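Local coordinates for phosphotriesterase family protein (Listeria monocytogenes serotype 4b str. H7858, PDB 3PNZ), which acts as a lactonase of the phosphotriesterase family, probably hydrolysing phosphorylated sugar lactones at a two-zinc centre, at residues 20-25 with 213-218; 238-243 with 249-254; 253-258 with 265-270; 297-302 with 315-320. All blocks are in the same frame, centred on the assembly; numbering follows the deposited sequence.

Contact 1: residues 20-25 with 213-218; sequences YSHEHI and IGHMDR. With ZN (zinc ion), chain I.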
loop_
_atom_site.group_PDB
_atom_site.type_symbol
_atom_site.label_atom_id
_atom_site.label_comp_id
_atom_site.label_asym_id
_atom_site.label_seq_id
_atom_site.Cartn_x
_atom_site.Cartn_y
_atom_site.Cartn_z
ATOM N N TYR A 20 9.642 2.864 -0.811
ATOM C CA TYR A 20 8.673 2.785 0.290
ATOM C C TYR A 20 7.454 2.047 -0.230
ATOM O O TYR A 20 6.837 2.480 -1.198
ATOM C CB TYR A 20 8.227 4.184 0.739
ATOM C CG TYR A 20 9.204 4.985 1.584
ATOM C CD1 TYR A 20 10.371 4.425 2.087
ATOM C CD2 TYR A 20 8.935 6.311 1.885
ATOM C CE1 TYR A 20 11.257 5.177 2.862
ATOM C CE2 TYR A 20 9.807 7.070 2.659
ATOM C CZ TYR A 20 10.961 6.503 3.147
ATOM O OH TYR A 20 11.820 7.275 3.913
ATOM N N SER A 21 7.079 0.959 0.434
ATOM C CA SER A 21 6.084 0.029 -0.105
ATOM C C SER A 21 4.602 0.308 0.187
ATOM O O SER A 21 3.745 -0.394 -0.335
ATOM C CB SER A 21 6.423 -1.402 0.324
ATOM O OG SER A 21 7.618 -1.846 -0.293
ATOM N N HIS A 22 4.294 1.308 1.009
ATOM C CA HIS A 22 2.901 1.647 1.305
ATOM C C HIS A 22 2.802 3.069 1.845
ATOM O O HIS A 22 3.089 3.311 3.017
ATOM C CB HIS A 22 2.286 0.673 2.324
ATOM C CG HIS A 22 0.839 0.938 2.616
ATOM N ND1 HIS A 22 -0.157 0.037 2.306
ATOM C CD2 HIS A 22 0.216 2.007 3.169
ATOM C CE1 HIS A 22 -1.327 0.533 2.666
ATOM N NE2 HIS A 22 -1.129 1.727 3.190
ATOM N N GLU A 23 2.413 4.009 0.988
ATOM C CA GLU A 23 2.286 5.400 1.408
ATOM C C GLU A 23 1.031 6.053 0.858
ATOM O O GLU A 23 0.317 5.470 0.047
ATOM C CB GLU A 23 3.501 6.224 0.959
ATOM C CG GLU A 23 4.841 5.728 1.495
ATOM C CD GLU A 23 4.970 5.887 3.007
ATOM O OE1 GLU A 23 4.225 6.706 3.590
ATOM O OE2 GLU A 23 5.833 5.205 3.602
ATOM N N HIS A 24 0.773 7.275 1.319
ATOM C CA HIS A 24 -0.233 8.153 0.710
ATOM C C HIS A 24 0.421 9.496 0.466
ATOM O O HIS A 24 1.314 9.887 1.203
ATOM C CB HIS A 24 -1.462 8.283 1.608
ATOM C CG HIS A 24 -2.094 6.964 1.907
ATOM N ND1 HIS A 24 -3.005 6.371 1.063
ATOM C CD2 HIS A 24 -1.886 6.087 2.916
ATOM C CE1 HIS A 24 -3.360 5.198 1.554
ATOM N NE2 HIS A 24 -2.691 5.000 2.676
ATOM N N ILE A 25 0.009 10.187 -0.595
ATOM C CA ILE A 25 0.726 11.388 -1.016
ATOM C C ILE A 25 -0.197 12.599 -1.115
ATOM O O ILE A 25 0.008 13.612 -0.438
ATOM C CB ILE A 25 1.440 11.158 -2.362
ATOM C CG1 ILE A 25 2.361 9.946 -2.260
ATOM C CG2 ILE A 25 2.243 12.398 -2.751
ATOM C CD1 ILE A 25 2.942 9.501 -3.608
ATOM N N ILE A 213 0.768 -8.220 2.264
ATOM C CA ILE A 213 -0.257 -7.985 3.271
ATOM C C ILE A 213 0.125 -6.769 4.107
ATOM O O ILE A 213 1.158 -6.755 4.782
ATOM C CB ILE A 213 -0.443 -9.225 4.144
ATOM C CG1 ILE A 213 -0.804 -10.429 3.270
ATOM C CG2 ILE A 213 -1.503 -8.971 5.249
ATOM C CD1 ILE A 213 -0.882 -11.719 4.030
ATOM N N GLY A 214 -0.711 -5.740 4.039
ATOM C CA GLY A 214 -0.450 -4.497 4.744
ATOM C C GLY A 214 -0.714 -4.590 6.241
ATOM O O GLY A 214 -1.506 -5.422 6.696
ATOM N N HIS A 215 -0.010 -3.742 6.994
ATOM C CA HIS A 215 -0.241 -3.527 8.427
ATOM C C HIS A 215 0.068 -4.731 9.324
ATOM O O HIS A 215 -0.519 -4.886 10.387
ATOM C CB HIS A 215 -1.662 -2.983 8.668
ATOM C CG HIS A 215 -2.052 -1.917 7.696
ATOM N ND1 HIS A 215 -1.198 -0.895 7.338
ATOM C CD2 HIS A 215 -3.178 -1.740 6.965
ATOM C CE1 HIS A 215 -1.788 -0.123 6.443
ATOM N NE2 HIS A 215 -2.992 -0.610 6.203
ATOM N N MET A 216 1.014 -5.573 8.911
ATOM C CA MET A 216 1.404 -6.700 9.755
ATOM C C MET A 216 2.042 -6.252 11.079
ATOM O O MET A 216 2.031 -6.987 12.069
ATOM C CB MET A 216 2.330 -7.648 8.980
ATOM C CG MET A 216 1.610 -8.462 7.915
ATOM S SD MET A 216 0.570 -9.777 8.585
ATOM C CE MET A 216 -0.991 -8.917 8.812
ATOM N N ASP A 217 2.564 -5.031 11.098
ATOM C CA ASP A 217 3.147 -4.452 12.306
ATOM C C ASP A 217 2.100 -4.123 13.370
ATOM O O ASP A 217 2.458 -3.754 14.488
ATOM C CB ASP A 217 3.848 -3.151 11.950
ATOM C CG ASP A 217 2.919 -2.202 11.240
ATOM O OD1 ASP A 217 2.648 -2.452 10.056
ATOM O OD2 ASP A 217 2.395 -1.254 11.874
ATOM N N ARG A 218 0.816 -4.230 13.030
ATOM C CA ARG A 218 -0.235 -3.913 14.004
ATOM C C ARG A 218 -0.569 -5.103 14.905
ATOM O O ARG A 218 -1.244 -4.944 15.925
ATOM C CB ARG A 218 -1.509 -3.411 13.315
ATOM C CG ARG A 218 -1.377 -2.043 12.632
ATOM C CD ARG A 218 -1.298 -0.882 13.642
ATOM N NE ARG A 218 -2.436 -0.887 14.559
ATOM C CZ ARG A 218 -3.634 -0.379 14.274
ATOM N NH1 ARG A 218 -3.852 0.191 13.095
ATOM N NH2 ARG A 218 -4.618 -0.442 15.168
HETATM ZN ZN ZN I . -2.566 3.193 3.741
#
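The backbones carrying His-22 and His-215 stay well apart, the closest CA pair being His-22 and Gly-214 at 7.8 Å, and no hydrogen bond joins the segments. The contact is made by two imidazoles. CE1 of His-215 lies over one face of the His-22 ring, 3.8 Å from its NE2 and 3.9 Å from CE1 of His-22. The pair is T-shaped: His-215 turns its edge to His-22, with planes at 67° and centroids 5.0 Å apart. In His-22, CG stands opposite the backbone N (chi1 -177°), which sends the ring toward segment 213-218. His-22 and His-24 form the HxH motif at the end of strand 19-23, a hallmark of the amidohydrolase fold. His-22 NE2 and His-24 NE2 each bind one zinc ion at 2.1 Å, with Asp-272 and the carboxylated Lys-154 as further ligands. His-215 follows strand 211-213. Its NE2 binds the second zinc ion together with His-187, and Lys-154 is also a ligand there. The second nitrogens of the two touching rings have partners too. ND1 of His-215 is hydrogen-bonded to OD1 of Asp-238, which fixes the rotation of that ring. ND1 of His-22 has its polar partner in His-185. The 3-10 turn after His-215 is closed by a backbone bond from Arg-218 N to His-215 O, 3.0 Å long.

Contact 2: residues 238-243 with 249-254; sequences DGIAKI and SARIAA. With PO4 (phosphate ion), chain L.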
loop_
_atom_site.group_PDB
_atom_site.type_symbol
_atom_site.label_atom_id
_atom_site.label_comp_id
_atom_site.label_asym_id
_atom_site.label_seq_id
_atom_site.Cartn_x
_atom_site.Cartn_y
_atom_site.Cartn_z
ATOM N N ASP A 238 4.413 -1.358 7.948
ATOM C CA ASP A 238 4.232 -0.017 7.394
ATOM C C ASP A 238 3.783 0.999 8.429
ATOM O O ASP A 238 3.298 2.077 8.085
ATOM C CB ASP A 238 3.277 -0.057 6.194
ATOM C CG ASP A 238 2.048 -0.883 6.468
ATOM O OD1 ASP A 238 1.432 -0.669 7.530
ATOM O OD2 ASP A 238 1.697 -1.749 5.636
ATOM N N GLY A 239 3.965 0.654 9.697
ATOM C CA GLY A 239 3.675 1.571 10.785
ATOM C C GLY A 239 4.926 2.094 11.477
ATOM O O GLY A 239 4.883 2.433 12.665
ATOM N N ILE A 240 6.040 2.167 10.745
ATOM C CA ILE A 240 7.279 2.693 11.302
ATOM C C ILE A 240 7.027 4.063 11.912
ATOM O O ILE A 240 6.340 4.902 11.316
ATOM C CB ILE A 240 8.386 2.825 10.233
ATOM C CG1 ILE A 240 8.695 1.465 9.596
ATOM C CG2 ILE A 240 9.650 3.457 10.832
ATOM C CD1 ILE A 240 9.011 0.360 10.595
ATOM N N ALA A 241 7.585 4.266 13.105
ATOM C CA ALA A 241 7.476 5.518 13.856
ATOM C C ALA A 241 6.130 5.716 14.550
ATOM O O ALA A 241 5.936 6.720 15.236
ATOM C CB ALA A 241 7.802 6.723 12.968
ATOM N N LYS A 242 5.199 4.781 14.381
ATOM C CA LYS A 242 3.878 4.952 14.994
ATOM C C LYS A 242 3.883 4.479 16.443
ATOM O O LYS A 242 3.380 3.405 16.782
ATOM C CB LYS A 242 2.778 4.294 14.148
ATOM C CG LYS A 242 2.722 4.914 12.744
ATOM C CD LYS A 242 1.458 4.557 11.983
ATOM C CE LYS A 242 1.510 5.154 10.563
ATOM N NZ LYS A 242 0.217 4.999 9.838
ATOM N N ILE A 243 4.478 5.307 17.297
ATOM C CA ILE A 243 4.676 4.973 18.700
ATOM C C ILE A 243 3.357 4.732 19.419
ATOM O O ILE A 243 3.301 3.973 20.388
ATOM C CB ILE A 243 5.473 6.082 19.430
ATOM C CG1 ILE A 243 6.793 6.357 18.703
ATOM C CG2 ILE A 243 5.723 5.697 20.883
ATOM C CD1 ILE A 243 7.669 5.118 18.533
ATOM N N SER A 249 11.262 -0.489 18.856
ATOM C CA SER A 249 11.908 -1.735 19.240
ATOM C C SER A 249 11.027 -2.960 19.012
ATOM O O SER A 249 11.527 -4.033 18.676
ATOM C CB SER A 249 12.332 -1.680 20.710
ATOM O OG SER A 249 11.259 -1.212 21.514
ATOM N N ALA A 250 9.721 -2.813 19.219
ATOM C CA ALA A 250 8.804 -3.939 19.056
ATOM C C ALA A 250 8.639 -4.314 17.585
ATOM O O ALA A 250 8.609 -5.500 17.238
ATOM C CB ALA A 250 7.449 -3.635 19.687
ATOM N N ARG A 251 8.527 -3.310 16.721
ATOM C CA ARG A 251 8.467 -3.588 15.285
ATOM C C ARG A 251 9.766 -4.251 14.827
ATOM O O ARG A 251 9.753 -5.256 14.103
ATOM C CB ARG A 251 8.176 -2.314 14.480
ATOM C CG ARG A 251 6.705 -1.871 14.530
ATOM C CD ARG A 251 6.462 -0.574 13.760
ATOM N NE ARG A 251 7.005 0.571 14.489
ATOM C CZ ARG A 251 6.327 1.252 15.407
ATOM N NH1 ARG A 251 5.070 0.920 15.697
ATOM N NH2 ARG A 251 6.904 2.269 16.032
ATOM N N ILE A 252 10.891 -3.710 15.277
ATOM C CA ILE A 252 12.183 -4.221 14.845
ATOM C C ILE A 252 12.385 -5.662 15.330
ATOM O O ILE A 252 12.883 -6.516 14.584
ATOM C CB ILE A 252 13.327 -3.280 15.288
ATOM C CG1 ILE A 252 13.302 -2.011 14.429
ATOM C CG2 ILE A 252 14.679 -3.985 15.211
ATOM C CD1 ILE A 252 14.254 -0.918 14.887
ATOM N N ALA A 253 11.973 -5.946 16.561
ATOM C CA ALA A 253 12.059 -7.309 17.089
ATOM C C ALA A 253 11.253 -8.303 16.238
ATOM O O ALA A 253 11.692 -9.435 15.998
ATOM C CB ALA A 253 11.606 -7.358 18.546
ATOM N N ALA A 254 10.076 -7.876 15.784
ATOM C CA ALA A 254 9.192 -8.739 15.004
ATOM C C ALA A 254 9.814 -9.011 13.637
ATOM O O ALA A 254 9.761 -10.127 13.122
ATOM C CB ALA A 254 7.809 -8.093 14.852
HETATM P P PO4 L . -3.041 6.124 11.486
HETATM O O1 PO4 L . -3.700 7.066 12.458
HETATM O O2 PO4 L . -3.316 6.613 10.080
HETATM O O3 PO4 L . -1.546 6.123 11.703
HETATM O O4 PO4 L . -3.595 4.722 11.640
#
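Arg-251, on helix 248-260, reaches across to the backbone of Gly-239 to Lys-242. Its CB already points toward that loop. CG lies opposite its own carbonyl carbon (chi1 -77°), and the chain bends at chi3. CD passes 4.2 Å from CD1 of Ile-240 and 3.6 Å from Gly-239 O. NE is 3.8 Å from the CA of Ile-240. CZ sits 3.3 Å from Gly-239 O, which lies over one face of the guanidinium, offset toward its rim. The same oxygen closes a type II beta turn by accepting from Lys-242 N. NH1 makes the one hydrogen bond between the segments, to Lys-242 O at 3.2 Å. The bond is bent (144° at the hydrogen), and NH1 approaches from above the carbonyl plane. At the edge of the guanidinium, NH2 of Arg-251 meets CD1 of Ile-243 at 3.9 Å. NH2 of Arg-251 also forms a salt bridge with Glu-248 OE2, outside the segments, and that carboxylate accepts from Ala-241 N as well. Lys-242 leads the other way: its extended chain brings NZ within 2.8 Å of phosphate O3, and NZ also bonds to Asp-272 O. The phosphate probably comes from the crystallisation liquor. A charged group thus meets the turn after strand 234-237 through one bent hydrogen bond and by packing its face on Gly-239 O, while Glu-248 probably balances its charge locally.

Contact 3: residues 253-258 with 265-270; sequences AAILYL and DQILVS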
loop_
_atom_site.group_PDB
_atom_site.type_symbol
_atom_site.label_atom_id
_atom_site.label_comp_id
_atom_site.label_asym_id
_atom_site.label_seq_id
_atom_site.Cartn_x
_atom_site.Cartn_y
_atom_site.Cartn_z
ATOM N N ALA A 253 11.973 -5.946 16.561
ATOM C CA ALA A 253 12.059 -7.309 17.089
ATOM C C ALA A 253 11.253 -8.303 16.238
ATOM O O ALA A 253 11.692 -9.435 15.998
ATOM C CB ALA A 253 11.606 -7.358 18.546
ATOM N N ALA A 254 10.076 -7.876 15.784
ATOM C CA ALA A 254 9.192 -8.739 15.004
ATOM C C ALA A 254 9.814 -9.011 13.637
ATOM O O ALA A 254 9.761 -10.127 13.122
ATOM C CB ALA A 254 7.809 -8.093 14.852
ATOM N N ILE A 255 10.396 -7.975 13.046
ATOM C CA ILE A 255 11.097 -8.130 11.775
ATOM C C ILE A 255 12.249 -9.118 11.926
ATOM O O ILE A 255 12.393 -10.042 11.124
ATOM C CB ILE A 255 11.614 -6.780 11.259
ATOM C CG1 ILE A 255 10.438 -5.936 10.763
ATOM C CG2 ILE A 255 12.639 -6.976 10.132
ATOM C CD1 ILE A 255 10.786 -4.503 10.492
ATOM N N LEU A 256 13.051 -8.941 12.972
ATOM C CA LEU A 256 14.217 -9.797 13.170
ATOM C C LEU A 256 13.834 -11.235 13.511
ATOM O O LEU A 256 14.562 -12.169 13.171
ATOM C CB LEU A 256 15.169 -9.203 14.213
ATOM C CG LEU A 256 15.841 -7.897 13.783
ATOM C CD1 LEU A 256 16.693 -7.359 14.921
ATOM C CD2 LEU A 256 16.679 -8.117 12.525
ATOM N N TYR A 257 12.687 -11.432 14.157
ATOM C CA TYR A 257 12.201 -12.802 14.341
ATOM C C TYR A 257 11.947 -13.468 12.991
ATOM O O TYR A 257 12.346 -14.619 12.762
ATOM C CB TYR A 257 10.930 -12.860 15.199
ATOM C CG TYR A 257 10.330 -14.243 15.219
ATOM C CD1 TYR A 257 10.910 -15.258 15.970
ATOM C CD2 TYR A 257 9.207 -14.545 14.460
ATOM C CE1 TYR A 257 10.380 -16.537 15.979
ATOM C CE2 TYR A 257 8.664 -15.829 14.462
ATOM C CZ TYR A 257 9.252 -16.813 15.224
ATOM O OH TYR A 257 8.715 -18.078 15.225
ATOM N N LEU A 258 11.273 -12.756 12.095
ATOM C CA LEU A 258 10.996 -13.315 10.774
ATOM C C LEU A 258 12.307 -13.577 10.029
ATOM O O LEU A 258 12.443 -14.608 9.368
ATOM C CB LEU A 258 10.071 -12.406 9.961
ATOM C CG LEU A 258 8.588 -12.498 10.357
ATOM C CD1 LEU A 258 7.789 -11.369 9.715
ATOM C CD2 LEU A 258 7.997 -13.868 9.969
ATOM N N ASP A 265 13.318 -12.414 2.838
ATOM C CA ASP A 265 13.018 -12.010 1.468
ATOM C C ASP A 265 11.559 -11.579 1.292
ATOM O O ASP A 265 11.143 -11.177 0.202
ATOM C CB ASP A 265 13.315 -13.160 0.506
ATOM C CG ASP A 265 14.796 -13.477 0.398
ATOM O OD1 ASP A 265 15.628 -12.610 0.731
ATOM O OD2 ASP A 265 15.120 -14.604 -0.040
ATOM N N GLN A 266 10.770 -11.682 2.361
ATOM C CA GLN A 266 9.345 -11.374 2.266
ATOM C C GLN A 266 8.955 -10.086 2.985
ATOM O O GLN A 266 7.788 -9.685 2.951
ATOM C CB GLN A 266 8.506 -12.544 2.790
ATOM C CG GLN A 266 8.494 -13.730 1.834
ATOM C CD GLN A 266 8.083 -15.026 2.506
ATOM O OE1 GLN A 266 8.873 -15.969 2.586
ATOM N NE2 GLN A 266 6.843 -15.084 2.989
ATOM N N ILE A 267 9.929 -9.442 3.621
ATOM C CA ILE A 267 9.659 -8.241 4.426
ATOM C C ILE A 267 9.678 -6.941 3.609
ATOM O O ILE A 267 10.620 -6.670 2.855
ATOM C CB ILE A 267 10.628 -8.154 5.616
ATOM C CG1 ILE A 267 10.409 -9.366 6.529
ATOM C CG2 ILE A 267 10.437 -6.826 6.376
ATOM C CD1 ILE A 267 11.489 -9.578 7.540
ATOM N N LEU A 268 8.617 -6.149 3.746
ATOM C CA LEU A 268 8.551 -4.820 3.141
ATOM C C LEU A 268 8.369 -3.805 4.254
ATOM O O LEU A 268 7.845 -4.142 5.315
ATOM C CB LEU A 268 7.366 -4.719 2.184
ATOM C CG LEU A 268 7.319 -5.703 1.016
ATOM C CD1 LEU A 268 5.987 -5.576 0.279
ATOM C CD2 LEU A 268 8.509 -5.458 0.094
ATOM N N VAL A 269 8.790 -2.565 4.008
ATOM C CA VAL A 269 8.773 -1.525 5.039
ATOM C C VAL A 269 8.269 -0.196 4.485
ATOM O O VAL A 269 8.601 0.198 3.364
ATOM C CB VAL A 269 10.185 -1.311 5.660
ATOM C CG1 VAL A 269 10.162 -0.172 6.683
ATOM C CG2 VAL A 269 10.694 -2.604 6.301
ATOM N N SER A 270 7.441 0.489 5.266
ATOM C CA SER A 270 6.968 1.814 4.887
ATOM C C SER A 270 6.401 2.525 6.117
ATOM O O SER A 270 6.473 1.994 7.226
ATOM C CB SER A 270 5.916 1.711 3.781
ATOM O OG SER A 270 6.133 2.706 2.788
#
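Ile-267 and Ile-255 are the centre of a meeting between helix 248-260 and strand 267-269, made chiefly of hydrocarbon with one carbonyl oxygen beside it. The closest backbones are those of the same two residues, with CA atoms 7.5 Å apart.

The side-chain packing runs through one methyl group. CD1 of Ile-267 touches CG2 of Ile-255 at 3.8 Å and CB of Leu-258 at 4.0 Å. It therefore rests against two residues that lie three apart, on the same side of the helix. The CB of Ile-267 points toward the helix, and its extended CG1 branch (chi2 166°) carries CD1 that far. The two isoleucines lie at a slant to each other. Ile-255 offers its CG2 branch.

A second kind of contact is between methyl and backbone. CD1 of Ile-267 approaches Ile-255 O at 3.7 Å, a van der Waals contact. Polar bonding across the segments is absent. The hydrogen bonds of the backbone serve the helix itself, as from Tyr-257 N to Ala-253 O at 2.9 Å, and the sheet, where Leu-268 bonds to Met-235 and Phe-237 of the neighbouring strand.

The two elements are the helix and second strand of the beta-alpha-beta unit formed by 234-237, 248-260 and 267-269, part of the TIM barrel. Phe-317 of helix 310-325 packs on both isoleucines, and Phe-237 lies against Ile-255 and Leu-258. Helix and strand are held together here by buried hydrocarbon contact, so their fit depends on shape and exclusion of water rather than on directed bonds.

Contact 4: residues 297-302 with 315-320; sequences PRFIDE and KKFFVD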
loop_
_atom_site.group_PDB
_atom_site.type_symbol
_atom_site.label_atom_id
_atom_site.label_comp_id
_atom_site.label_asym_id
_atom_site.label_seq_id
_atom_site.Cartn_x
_atom_site.Cartn_y
_atom_site.Cartn_z
ATOM N N PRO A 297 19.452 3.931 9.677
ATOM C CA PRO A 297 20.681 3.841 10.472
ATOM C C PRO A 297 20.466 3.137 11.810
ATOM O O PRO A 297 21.330 2.391 12.259
ATOM C CB PRO A 297 21.074 5.307 10.683
ATOM C CG PRO A 297 20.446 6.036 9.550
ATOM C CD PRO A 297 19.153 5.315 9.269
ATOM N N ARG A 298 19.320 3.359 12.443
ATOM C CA ARG A 298 19.059 2.684 13.711
ATOM C C ARG A 298 18.882 1.190 13.508
ATOM O O ARG A 298 19.437 0.383 14.258
ATOM C CB ARG A 298 17.835 3.259 14.415
ATOM C CG ARG A 298 17.566 2.530 15.725
ATOM C CD ARG A 298 16.108 2.388 15.995
ATOM N NE ARG A 298 15.839 1.263 16.888
ATOM C CZ ARG A 298 15.044 1.330 17.946
ATOM N NH1 ARG A 298 14.843 0.250 18.695
ATOM N NH2 ARG A 298 14.460 2.481 18.255
ATOM N N PHE A 299 18.106 0.811 12.494
ATOM C CA PHE A 299 17.900 -0.605 12.227
ATOM C C PHE A 299 19.214 -1.320 11.932
ATOM O O PHE A 299 19.470 -2.411 12.444
ATOM C CB PHE A 299 16.924 -0.844 11.074
ATOM C CG PHE A 299 16.775 -2.296 10.738
ATOM C CD1 PHE A 299 15.906 -3.097 11.464
ATOM C CD2 PHE A 299 17.554 -2.880 9.750
ATOM C CE1 PHE A 299 15.788 -4.453 11.180
ATOM C CE2 PHE A 299 17.440 -4.231 9.469
ATOM C CZ PHE A 299 16.559 -5.014 10.184
ATOM N N ILE A 300 20.037 -0.708 11.090
ATOM C CA ILE A 300 21.328 -1.290 10.762
ATOM C C ILE A 300 22.139 -1.520 12.031
ATOM O O ILE A 300 22.658 -2.616 12.257
ATOM C CB ILE A 300 22.104 -0.412 9.766
ATOM C CG1 ILE A 300 21.388 -0.407 8.413
ATOM C CG2 ILE A 300 23.532 -0.918 9.609
ATOM C CD1 ILE A 300 21.988 0.558 7.399
ATOM N N ASP A 301 22.212 -0.494 12.873
ATOM C CA ASP A 301 23.000 -0.566 14.098
ATOM C C ASP A 301 22.459 -1.634 15.035
ATOM O O ASP A 301 23.205 -2.483 15.519
ATOM C CB ASP A 301 23.029 0.790 14.801
ATOM C CG ASP A 301 24.027 0.830 15.941
ATOM O OD1 ASP A 301 23.671 1.312 17.037
ATOM O OD2 ASP A 301 25.171 0.367 15.735
ATOM N N GLU A 302 21.150 -1.607 15.271
ATOM C CA GLU A 302 20.540 -2.560 16.186
ATOM C C GLU A 302 20.642 -3.992 15.651
ATOM O O GLU A 302 20.979 -4.916 16.397
ATOM C CB GLU A 302 19.084 -2.177 16.495
ATOM C CG GLU A 302 18.453 -3.046 17.563
ATOM C CD GLU A 302 17.066 -2.586 17.988
ATOM O OE1 GLU A 302 16.572 -1.555 17.483
ATOM O OE2 GLU A 302 16.463 -3.277 18.834
ATOM N N LYS A 315 18.991 -3.540 2.352
ATOM C CA LYS A 315 18.951 -3.671 0.903
ATOM C C LYS A 315 17.786 -4.564 0.462
ATOM O O LYS A 315 17.114 -4.266 -0.523
ATOM C CB LYS A 315 20.276 -4.213 0.368
ATOM C CG LYS A 315 20.363 -4.200 -1.148
ATOM C CD LYS A 315 21.525 -5.046 -1.640
ATOM C CE LYS A 315 21.343 -5.409 -3.112
ATOM N NZ LYS A 315 21.076 -4.197 -3.936
ATOM N N LYS A 316 17.543 -5.648 1.194
ATOM C CA LYS A 316 16.398 -6.499 0.893
ATOM C C LYS A 316 15.070 -5.784 1.129
ATOM O O LYS A 316 14.215 -5.783 0.246
ATOM C CB LYS A 316 16.461 -7.817 1.667
ATOM C CG LYS A 316 17.639 -8.675 1.231
ATOM C CD LYS A 316 17.571 -10.078 1.758
ATOM C CE LYS A 316 18.490 -10.989 0.933
ATOM N NZ LYS A 316 18.350 -12.394 1.354
ATOM N N PHE A 317 14.897 -5.158 2.296
ATOM C CA PHE A 317 13.595 -4.573 2.619
ATOM C C PHE A 317 13.188 -3.459 1.649
ATOM O O PHE A 317 12.008 -3.320 1.324
ATOM C CB PHE A 317 13.539 -4.024 4.058
ATOM C CG PHE A 317 13.872 -5.039 5.118
ATOM C CD1 PHE A 317 13.867 -6.398 4.832
ATOM C CD2 PHE A 317 14.200 -4.628 6.401
ATOM C CE1 PHE A 317 14.181 -7.326 5.808
ATOM C CE2 PHE A 317 14.507 -5.556 7.386
ATOM C CZ PHE A 317 14.502 -6.900 7.089
ATOM N N PHE A 318 14.153 -2.653 1.208
ATOM C CA PHE A 318 13.826 -1.472 0.409
ATOM C C PHE A 318 14.184 -1.581 -1.064
ATOM O O PHE A 318 13.762 -0.738 -1.855
ATOM C CB PHE A 318 14.484 -0.218 0.992
ATOM C CG PHE A 318 14.031 0.105 2.387
ATOM C CD1 PHE A 318 12.841 0.789 2.597
ATOM C CD2 PHE A 318 14.784 -0.284 3.480
ATOM C CE1 PHE A 318 12.411 1.095 3.882
ATOM C CE2 PHE A 318 14.355 0.012 4.766
ATOM C CZ PHE A 318 13.167 0.699 4.960
ATOM N N VAL A 319 14.969 -2.588 -1.433
ATOM C CA VAL A 319 15.346 -2.742 -2.840
ATOM C C VAL A 319 14.966 -4.107 -3.406
ATOM O O VAL A 319 14.103 -4.192 -4.271
ATOM C CB VAL A 319 16.851 -2.494 -3.082
ATOM C CG1 VAL A 319 17.167 -2.642 -4.575
ATOM C CG2 VAL A 319 17.258 -1.119 -2.577
ATOM N N ASP A 320 15.594 -5.172 -2.919
ATOM C CA ASP A 320 15.385 -6.496 -3.509
ATOM C C ASP A 320 13.942 -6.984 -3.375
ATOM O O ASP A 320 13.350 -7.446 -4.343
ATOM C CB ASP A 320 16.336 -7.529 -2.902
ATOM C CG ASP A 320 17.800 -7.187 -3.133
ATOM O OD1 ASP A 320 18.090 -6.377 -4.032
ATOM O OD2 ASP A 320 18.657 -7.728 -2.409
#
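Phe-299 and Phe-317 meet with CZ of Phe-299 at the CE2 corner of Phe-317, their planes at 59° and centroids 5.5 Å apart. The pairing is oblique. CZ of Phe-299 approaches CE2 of Phe-317 at 3.5 Å and lies close to the plane of the Phe-317 ring, at its edge. CE2 of Phe-299 is 3.8 Å from CE2 of Phe-317. Both CB atoms point toward the opposite helix, and the side chains cross at about a right angle. The rings cover most of the distance between CA atoms that lie 11.3 Å apart. Phe-299 gets there with CG opposite the backbone N (chi1 176°). Trp-295 lies nearly parallel to its ring. Within helix 289-305, Arg-298 grips Glu-302 one turn on: NE at 3.0 Å and NH1 at 2.8 Å both donate to OE1, which lies in the guanidinium plane. Helix 310-325 widens into a pi-type turn, where Lys-315 O accepts from both Val-319 N and Asp-320 N. Phe-317 also packs on Ile-255 and Ile-267. This aromatic join links two consecutive C-terminal helices on the outside of a TIM barrel of the amidohydrolase fold.

Along the chain, contact 1 closes before contact 2 opens; contact 3 follows on the same helix, 248-260, and contact 4 comes last. Contact 1 lies about 5 Å from the centre of the chain, the centres of the others about 16 to 19 Å out. Centres of contacts 1 and 2 are about 12 Å apart, those of contacts 3 and 4 about 10 Å. Ser-270, at the end of segment 265-270, hydrogen-bonds to Glu-23 and to His-22 N, so that segment touches the backbone of a zinc ligand. Lys-316 of contact 4 makes a salt bridge to Asp-265. Contacts 2, 3 and 4 lie on the same side of the centre, outward from the zinc site of contact 1.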